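Local coordinates for Glyoxalase/bleomycin resisance protein/dioxygenase (Streptomyces sp. CB03234, PDB 5UJP) that binds riboflavin and a calcium ion and belongs to the glyoxalase/bleomycin resistance protein/dioxygenase superfamily, with a possible dioxygenase activity, at residues K14-D17 and F18-T22. Sequence-based numbering, arbitrary orientation.
Sequences KAKD and FYVET
Phe18 donates its backbone N to Lys14 O at 3.1 Å, an ordinary i to i+4 bond of helix 12-23. With CG anti to the backbone N (chi1 -179°), its ring is carried away from residues 14-17; a large apolar ring suits this buried place beside Pro105, and it also touches Asp104. Tyr19 follows with the straightest of the backbone bonds between residues 14-17 and 18-22, N to Ala15 O at 2.9 Å and 176° at the hydrogen. The same carbonyl oxygen lies at the edge of the Tyr19 ring, 3.2 Å from CD2, while Phe18 CD2 sits over one ring face, offset toward the rim. The small methyl of Ala15 lets this side of the helix lie close to strand 48-53: Ala15 touches Leu52, and Tyr19 touches Leu50 and Leu52, its hydroxyl hydrogen-bonded to Asp104. Val20 N reaches Lys16 O at 2.9 Å, and its CG2 lies 4.1 Å from Lys16 CG, the two side chains running side by side in the same direction. The extended Lys16 chain touches Leu27 and Leu39, and its NZ forms a salt bridge with Asp30; a long chain with a charged tip suits a place between apolar residues and an acidic partner. At Glu21 the regular pattern slackens. Its N makes only a weak bond to Asp17 O, bent to 130°, whereas Thr22 N approaches that oxygen at 3.0 Å nearly along the C=O axis. A water hydrogen-bonded to Thr22 OG1 adds a weak third bond to Asp17 O; polar residues suit this more accessible flank. The five-residue step from Asp17 to Thr22 is a pi-type turn near the C-terminal end of an amphipathic helix that packs against the mixed four-stranded sheet of a βαβββ module, the repeating unit of the vicinal oxygen chelate fold.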
ATOM      1  N   LYS A  14      19.776  -6.054   2.865  1.00 24.09           N
ATOM      2  CA  LYS A  14      19.129  -7.300   3.284  1.00 24.17           C
ATOM      3  C   LYS A  14      17.706  -7.379   2.749  1.00 23.13           C
ATOM      4  O   LYS A  14      17.234  -8.469   2.421  1.00 25.86           O
ATOM      5  CB  LYS A  14      19.116  -7.419   4.820  1.00 23.00           C
ATOM      6  CG  LYS A  14      20.542  -7.524   5.437  1.00 26.18           C
ATOM      7  CD  LYS A  14      20.540  -7.662   6.944  1.00 27.27           C
ATOM      8  CE  LYS A  14      21.952  -7.809   7.530  1.00 30.90           C
ATOM      9  NZ  LYS A  14      21.922  -7.788   9.008  1.00 32.30           N
ATOM     10  N   ALA A  15      17.008  -6.255   2.654  1.00 22.24           N
ATOM     11  CA  ALA A  15      15.665  -6.267   2.089  1.00 20.64           C
ATOM     12  C   ALA A  15      15.705  -6.604   0.605  1.00 21.01           C
ATOM     13  O   ALA A  15      14.845  -7.335   0.104  1.00 21.46           O
ATOM     14  CB  ALA A  15      14.985  -4.919   2.335  1.00 20.60           C
ATOM     15  N   LYS A  16      16.687  -6.075  -0.119  1.00 21.57           N
ATOM     16  CA  LYS A  16      16.815  -6.460  -1.525  1.00 22.32           C
ATOM     17  C   LYS A  16      17.029  -7.963  -1.690  1.00 24.01           C
ATOM     18  O   LYS A  16      16.392  -8.608  -2.546  1.00 23.21           O
ATOM     19  CB  LYS A  16      17.966  -5.708  -2.171  1.00 22.34           C
ATOM     20  CG  LYS A  16      18.169  -6.002  -3.628  1.00 22.77           C
ATOM     21  CD  LYS A  16      19.290  -5.132  -4.202  1.00 24.84           C
ATOM     22  CE  LYS A  16      19.461  -5.305  -5.711  1.00 25.74           C
ATOM     23  NZ  LYS A  16      20.683  -4.562  -6.235  1.00 27.42           N
ATOM     24  N   ASP A  17      17.946  -8.540  -0.905  1.00 24.94           N
ATOM     25  CA  ASP A  17      18.147  -9.992  -0.939  1.00 25.55           C
ATOM     26  C   ASP A  17      16.825 -10.716  -0.740  1.00 24.18           C
ATOM     27  O   ASP A  17      16.503 -11.667  -1.456  1.00 25.40           O
ATOM     28  CB  ASP A  17      19.081 -10.426   0.191  1.00 28.91           C
ATOM     29  CG  ASP A  17      20.527  -9.976   0.003  1.00 32.86           C
ATOM     30  OD1 ASP A  17      20.965  -9.639  -1.119  1.00 36.23           O
ATOM     31  OD2 ASP A  17      21.224  -9.953   1.031  1.00 34.06           O
ATOM     32  N   PHE A  18      16.054 -10.299   0.267  1.00 21.55           N
ATOM     33  CA  PHE A  18      14.808 -10.998   0.586  1.00 21.75           C
ATOM     34  C   PHE A  18      13.780 -10.861  -0.531  1.00 20.84           C
ATOM     35  O   PHE A  18      13.247 -11.868  -1.025  1.00 21.83           O
ATOM     36  CB  PHE A  18      14.236 -10.494   1.906  1.00 21.00           C
ATOM     37  CG  PHE A  18      12.961 -11.206   2.309  1.00 21.62           C
ATOM     38  CD1 PHE A  18      13.027 -12.469   2.877  1.00 22.73           C
ATOM     39  CD2 PHE A  18      11.711 -10.620   2.102  1.00 21.55           C
ATOM     40  CE1 PHE A  18      11.853 -13.132   3.220  1.00 23.64           C
ATOM     41  CE2 PHE A  18      10.549 -11.276   2.457  1.00 21.31           C
ATOM     42  CZ  PHE A  18      10.626 -12.532   3.030  1.00 23.04           C
ATOM     43  N   TYR A  19      13.459  -9.621  -0.935  1.00 19.66           N
ATOM     44  CA  TYR A  19      12.341  -9.442  -1.865  1.00 20.76           C
ATOM     45  C   TYR A  19      12.702  -9.904  -3.269  1.00 20.54           C
ATOM     46  O   TYR A  19      11.863 -10.479  -3.959  1.00 20.77           O
ATOM     47  CB  TYR A  19      11.842  -7.987  -1.902  1.00 21.03           C
ATOM     48  CG  TYR A  19      11.036  -7.658  -0.670  1.00 18.82           C
ATOM     49  CD1 TYR A  19       9.644  -7.868  -0.640  1.00 20.15           C
ATOM     50  CD2 TYR A  19      11.649  -7.129   0.457  1.00 19.74           C
ATOM     51  CE1 TYR A  19       8.912  -7.598   0.463  1.00 19.72           C
ATOM     52  CE2 TYR A  19      10.895  -6.833   1.610  1.00 18.21           C
ATOM     53  CZ  TYR A  19       9.528  -7.070   1.603  1.00 18.88           C
ATOM     54  OH  TYR A  19       8.755  -6.789   2.744  1.00 19.86           O
ATOM     55  N   VAL A  20      13.909  -9.608  -3.723  1.00 20.64           N
ATOM     56  CA  VAL A  20      14.269  -9.958  -5.089  1.00 21.44           C
ATOM     57  C   VAL A  20      14.700 -11.415  -5.178  1.00 25.42           C
ATOM     58  O   VAL A  20      14.197 -12.190  -6.012  1.00 26.01           O
ATOM     59  CB  VAL A  20      15.357  -9.002  -5.617  1.00 22.91           C
ATOM     60  CG1 VAL A  20      15.753  -9.385  -7.060  1.00 26.72           C
ATOM     61  CG2 VAL A  20      14.895  -7.543  -5.539  1.00 24.34           C
ATOM     62  N   GLU A  21      15.673 -11.813  -4.353  1.00 25.53           N
ATOM     63  CA  GLU A  21      16.247 -13.145  -4.540  1.00 26.08           C
ATOM     64  C   GLU A  21      15.407 -14.232  -3.873  1.00 25.81           C
ATOM     65  O   GLU A  21      15.116 -15.258  -4.487  1.00 27.87           O
ATOM     66  CB  GLU A  21      17.700 -13.158  -4.053  1.00 29.20           C
ATOM     67  CG  GLU A  21      18.599 -12.091  -4.666  1.00 33.83           C
ATOM     68  CD  GLU A  21      18.911 -12.350  -6.117  1.00 38.26           C
ATOM     69  OE1 GLU A  21      19.313 -13.489  -6.436  1.00 40.35           O
ATOM     70  OE2 GLU A  21      18.781 -11.413  -6.935  1.00 41.28           O
ATOM     71  N   THR A  22      15.019 -14.037  -2.613  1.00 24.28           N
ATOM     72  CA  THR A  22      14.298 -15.062  -1.874  1.00 23.88           C
ATOM     73  C   THR A  22      12.846 -15.158  -2.324  1.00 23.82           C
ATOM     74  O   THR A  22      12.402 -16.231  -2.742  1.00 26.31           O
ATOM     75  CB  THR A  22      14.397 -14.798  -0.377  1.00 25.01           C
ATOM     76  OG1 THR A  22      15.776 -14.884   0.019  1.00 25.89           O
ATOM     77  CG2 THR A  22      13.552 -15.807   0.404  1.00 26.46           C
TER
HETATM   78  O   HOH W   1      18.363 -13.669   0.209  1.00 40.56           O